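Local coordinates for ESX-1 secretion system protein EccA1 (Mycobacterium tuberculosis, PDB 4F3V) that probably provides energy through its ATPase activity for the export of virulence factors by the ESX-1 type VII secretion system, this chain being its N-terminal TPR-like domain, at residues D53-T56 and L57-W61; D41-I44 and G45-R48. All blocks are in the same frame, centred on the assembly; numbering follows the deposited sequence.

Interaction 1 (D53-T56 and L57-W61); sequences DRVT and LFRAW
Val-55 and Arg-59, one helical turn apart, meet on the same flank of helix 54-62. The CG of Arg-59 lies 3.2 Å from Val-55 O and 4.2 Å from Val-55 CG1, so the start of the arginine chain runs over the valine carbonyl. Its chi1 of -71° sets CG beside its own backbone N, the N-H that bonds to Val-55 O at 2.8 Å; one carbonyl therefore takes both a hydrogen bond and aliphatic packing from the same residue. Beyond CG the chain bends at chi2, and Phe-58 CE2 comes over the centre of one guanidinium face of Arg-59, 4.0 Å above its plane. Phe-58 itself turns outward from the first turn, but its CB stays 3.5 Å from Val-55 O, which sits at the ring's edge. Thr-56 faces helix 40-48, touching Arg-46 and Ile-47: chi1 of -70° sets OG1 beside its own backbone N, where it is hydrogen-bonded to Asp-51 OD2, and leaves CG2 near Leu-57 N. The backbone ladder is completed by Phe-58 N to Arg-54 O and Ala-60 N to Thr-56 O, both 3.0 Å, whereas Leu-57 N to Asp-53 O is weak. At the start, Asp-53 OD1 accepts from Val-55 N at 2.7 Å, met 39° out of the carboxylate plane. This is the N-capped beginning of an alpha helix, with Asp-53 as the N-cap, within the TPR-like N-terminal domain of EccA1.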
loop_
_atom_site.group_PDB
_atom_site.type_symbol
_atom_site.label_atom_id
_atom_site.label_comp_id
_atom_site.label_asym_id
_atom_site.label_seq_id
_atom_site.Cartn_x
_atom_site.Cartn_y
_atom_site.Cartn_z
ATOM N N ASP A 53 9.609 -7.601 -7.726
ATOM C CA ASP A 53 10.158 -6.681 -8.725
ATOM C C ASP A 53 9.009 -5.826 -9.274
ATOM O O ASP A 53 7.949 -6.363 -9.625
ATOM C CB ASP A 53 10.782 -7.510 -9.857
ATOM C CG ASP A 53 11.479 -6.662 -10.941
ATOM O OD1 ASP A 53 11.077 -5.528 -11.251
ATOM O OD2 ASP A 53 12.457 -7.169 -11.520
ATOM N N ARG A 54 9.207 -4.509 -9.354
ATOM C CA ARG A 54 8.201 -3.609 -9.898
ATOM C C ARG A 54 7.743 -4.039 -11.317
ATOM O O ARG A 54 6.570 -3.855 -11.671
ATOM C CB ARG A 54 8.703 -2.156 -9.926
ATOM C CG ARG A 54 9.769 -1.953 -10.992
ATOM C CD ARG A 54 10.492 -0.621 -11.123
ATOM N NE ARG A 54 11.469 -0.914 -12.187
ATOM C CZ ARG A 54 11.308 -0.695 -13.502
ATOM N NH1 ARG A 54 10.250 -0.047 -13.987
ATOM N NH2 ARG A 54 12.261 -1.100 -14.346
ATOM N N VAL A 55 8.647 -4.608 -12.122
ATOM C CA VAL A 55 8.278 -5.036 -13.482
ATOM C C VAL A 55 7.252 -6.203 -13.467
ATOM O O VAL A 55 6.309 -6.242 -14.265
ATOM C CB VAL A 55 9.538 -5.346 -14.319
ATOM C CG1 VAL A 55 9.171 -5.971 -15.658
ATOM C CG2 VAL A 55 10.345 -4.060 -14.526
ATOM N N THR A 56 7.409 -7.118 -12.519
ATOM C CA THR A 56 6.492 -8.229 -12.370
ATOM C C THR A 56 5.044 -7.766 -12.061
ATOM O O THR A 56 4.080 -8.236 -12.672
ATOM C CB THR A 56 7.030 -9.207 -11.295
ATOM O OG1 THR A 56 8.196 -9.888 -11.801
ATOM C CG2 THR A 56 5.992 -10.191 -10.904
ATOM N N LEU A 57 4.896 -6.840 -11.128
ATOM C CA LEU A 57 3.588 -6.251 -10.829
ATOM C C LEU A 57 3.067 -5.452 -12.062
ATOM O O LEU A 57 1.882 -5.518 -12.406
ATOM C CB LEU A 57 3.699 -5.352 -9.615
ATOM C CG LEU A 57 2.459 -5.054 -8.753
ATOM C CD1 LEU A 57 1.399 -6.140 -8.766
ATOM C CD2 LEU A 57 2.979 -4.800 -7.345
ATOM N N PHE A 58 3.960 -4.732 -12.746
ATOM C CA PHE A 58 3.539 -4.005 -13.943
ATOM C C PHE A 58 2.965 -4.956 -14.985
ATOM O O PHE A 58 1.944 -4.666 -15.614
ATOM C CB PHE A 58 4.669 -3.171 -14.580
ATOM C CG PHE A 58 4.369 -2.752 -16.001
ATOM C CD1 PHE A 58 3.522 -1.685 -16.260
ATOM C CD2 PHE A 58 4.896 -3.452 -17.095
ATOM C CE1 PHE A 58 3.214 -1.301 -17.564
ATOM C CE2 PHE A 58 4.573 -3.079 -18.406
ATOM C CZ PHE A 58 3.731 -2.009 -18.630
ATOM N N ARG A 59 3.633 -6.089 -15.168
ATOM C CA ARG A 59 3.232 -7.034 -16.186
ATOM C C ARG A 59 1.916 -7.677 -15.841
ATOM O O ARG A 59 1.131 -7.979 -16.739
ATOM C CB ARG A 59 4.320 -8.076 -16.431
ATOM C CG ARG A 59 5.507 -7.467 -17.133
ATOM C CD ARG A 59 5.400 -7.762 -18.613
ATOM N NE ARG A 59 6.233 -6.857 -19.380
ATOM C CZ ARG A 59 5.872 -6.234 -20.508
ATOM N NH1 ARG A 59 4.662 -6.385 -21.066
ATOM N NH2 ARG A 59 6.742 -5.431 -21.088
ATOM N N ALA A 60 1.695 -7.940 -14.547
ATOM C CA ALA A 60 0.437 -8.522 -14.109
ATOM C C ALA A 60 -0.684 -7.538 -14.445
ATOM O O ALA A 60 -1.718 -7.917 -15.014
ATOM C CB ALA A 60 0.468 -8.846 -12.621
ATOM N N TRP A 61 -0.446 -6.263 -14.170
ATOM C CA TRP A 61 -1.410 -5.222 -14.486
ATOM C C TRP A 61 -1.648 -5.050 -15.975
ATOM O O TRP A 61 -2.799 -4.948 -16.440
ATOM C CB TRP A 61 -0.952 -3.914 -13.869
ATOM C CG TRP A 61 -1.663 -2.711 -14.410
ATOM C CD1 TRP A 61 -1.151 -1.734 -15.259
ATOM C CD2 TRP A 61 -3.046 -2.351 -14.205
ATOM N NE1 TRP A 61 -2.111 -0.812 -15.564
ATOM C CE2 TRP A 61 -3.266 -1.118 -14.949
ATOM C CE3 TRP A 61 -4.081 -2.903 -13.506
ATOM C CZ2 TRP A 61 -4.492 -0.484 -14.984
ATOM C CZ3 TRP A 61 -5.329 -2.247 -13.540
ATOM C CH2 TRP A 61 -5.516 -1.060 -14.256
#

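Interaction 2 (D41-I44 and G45-R48); sequences DAWI and GRIR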
loop_
_atom_site.group_PDB
_atom_site.type_symbol
_atom_site.label_atom_id
_atom_site.label_comp_id
_atom_site.label_asym_id
_atom_site.label_seq_id
_atom_site.Cartn_x
_atom_site.Cartn_y
_atom_site.Cartn_z
ATOM N N ASP A 41 -1.611 -14.850 -15.080
ATOM C CA ASP A 41 -1.607 -15.800 -13.949
ATOM C C ASP A 41 -0.200 -16.236 -13.510
ATOM O O ASP A 41 0.034 -16.457 -12.328
ATOM C CB ASP A 41 -2.469 -17.041 -14.257
ATOM C CG ASP A 41 -3.931 -16.694 -14.458
ATOM O OD1 ASP A 41 -4.324 -15.529 -14.179
ATOM O OD2 ASP A 41 -4.692 -17.589 -14.861
ATOM N N ALA A 42 0.721 -16.345 -14.456
ATOM C CA ALA A 42 2.106 -16.687 -14.129
ATOM C C ALA A 42 2.884 -15.520 -13.502
ATOM O O ALA A 42 3.746 -15.736 -12.653
ATOM C CB ALA A 42 2.821 -17.256 -15.363
ATOM N N TRP A 43 2.611 -14.288 -13.925
ATOM C CA TRP A 43 3.155 -13.122 -13.234
ATOM C C TRP A 43 2.694 -13.078 -11.801
ATOM O O TRP A 43 3.503 -12.833 -10.903
ATOM C CB TRP A 43 2.822 -11.810 -13.936
ATOM C CG TRP A 43 3.487 -11.649 -15.279
ATOM C CD1 TRP A 43 2.884 -11.723 -16.523
ATOM C CD2 TRP A 43 4.900 -11.412 -15.552
ATOM N NE1 TRP A 43 3.799 -11.547 -17.517
ATOM C CE2 TRP A 43 5.034 -11.364 -16.991
ATOM C CE3 TRP A 43 6.031 -11.267 -14.767
ATOM C CZ2 TRP A 43 6.253 -11.157 -17.610
ATOM C CZ3 TRP A 43 7.249 -11.059 -15.395
ATOM C CH2 TRP A 43 7.357 -11.000 -16.792
ATOM N N ILE A 44 1.425 -13.397 -11.558
ATOM C CA ILE A 44 0.898 -13.469 -10.199
ATOM C C ILE A 44 1.553 -14.637 -9.415
ATOM O O ILE A 44 1.843 -14.519 -8.232
ATOM C CB ILE A 44 -0.655 -13.555 -10.211
ATOM C CG1 ILE A 44 -1.225 -12.247 -10.818
ATOM C CG2 ILE A 44 -1.215 -13.803 -8.811
ATOM C CD1 ILE A 44 -2.711 -12.314 -11.169
ATOM N N GLY A 45 1.754 -15.760 -10.078
ATOM C CA GLY A 45 2.497 -16.889 -9.481
ATOM C C GLY A 45 3.883 -16.454 -9.023
ATOM O O GLY A 45 4.321 -16.809 -7.925
ATOM N N ARG A 46 4.569 -15.649 -9.838
ATOM C CA ARG A 46 5.901 -15.147 -9.464
ATOM C C ARG A 46 5.835 -14.293 -8.198
ATOM O O ARG A 46 6.689 -14.435 -7.292
ATOM C CB ARG A 46 6.553 -14.372 -10.599
ATOM C CG ARG A 46 6.984 -15.261 -11.759
ATOM C CD ARG A 46 7.457 -14.472 -12.962
ATOM N NE ARG A 46 8.580 -13.595 -12.650
ATOM C CZ ARG A 46 9.528 -13.208 -13.513
ATOM N NH1 ARG A 46 9.516 -13.591 -14.787
ATOM N NH2 ARG A 46 10.481 -12.401 -13.092
ATOM N N ILE A 47 4.815 -13.431 -8.129
ATOM C CA ILE A 47 4.566 -12.614 -6.933
ATOM C C ILE A 47 4.378 -13.515 -5.709
ATOM O O ILE A 47 4.960 -13.289 -4.660
ATOM C CB ILE A 47 3.323 -11.698 -7.104
ATOM C CG1 ILE A 47 3.595 -10.630 -8.170
ATOM C CG2 ILE A 47 2.972 -11.052 -5.769
ATOM C CD1 ILE A 47 2.408 -9.725 -8.509
ATOM N N ARG A 48 3.568 -14.559 -5.870
ATOM C CA ARG A 48 3.364 -15.505 -4.788
ATOM C C ARG A 48 4.692 -16.121 -4.303
ATOM O O ARG A 48 4.821 -16.445 -3.118
ATOM C CB ARG A 48 2.410 -16.598 -5.244
ATOM C CG ARG A 48 2.342 -17.818 -4.355
ATOM C CD ARG A 48 1.732 -17.500 -3.016
ATOM N NE ARG A 48 1.589 -18.730 -2.241
ATOM C CZ ARG A 48 2.576 -19.351 -1.604
ATOM N NH1 ARG A 48 3.812 -18.878 -1.621
ATOM N NH2 ARG A 48 2.317 -20.467 -0.946
#
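Arg-46 lays its guanidinium against the six-membered ring of Trp-43, with CZ3 of the indole 3.4 Å above the guanidinium plane and offset toward its rim. The two planes are 30° apart, so the overlap is tilted, and the closest pair is Arg-46 NH1 to Trp-43 CZ3 at 3.5 Å. Both side chains point the same way, side by side. The bend at chi3 of Arg-46 (58°) turns the end of the chain along the indole, after CD has passed 3.9 Å from Trp-43 CE3. The group is held from outside as well: NE forms a salt bridge with Asp-51 and NH1 a hydrogen bond with Thr-33, which together would limit its rotation. Trp-43 NE1 is likewise satisfied, by the carbonyl of Glu-37. Helix 40-48, which carries the pair, packs against both helix 22-35 and helix 54-62 in this TPR-like, all-helical part of EccA1, and the residues one turn apart are joined by regular alpha-helical bonds. Among them Arg-46 N meets Ala-42 O at 2.9 Å, and the CG of Arg-46 also rests 3.4 Å from that oxygen. On the neighbouring flank Ile-47 sets its CG1 3.5 Å from Trp-43 O, the acceptor of its own N-H. One residue further on, Arg-48 N bonds to Ile-44 O at 2.9 Å.

How the interactions relate
Interaction 2 comes first along the chain, on helix 40-48, and interaction 1 follows on helix 54-62, the next helix. Their centres are about 9 Å apart, and the two helices touch directly: Arg-59 CB comes 3.4 Å from Trp-43 CE2, and Thr-56 CG2 lies 3.7 Å from Ile-47 CG1. A single carboxylate oxygen, Asp-51 OD2, in the connection ties the two helices, through a hydrogen bond to Thr-56 and a salt bridge to Arg-46. Both contacts thus lie on consecutive helices that pack directly on each other in the N-terminal domain, in which helix 54-62 also reaches helix 101-115 and helix 40-48 reaches helix 22-35.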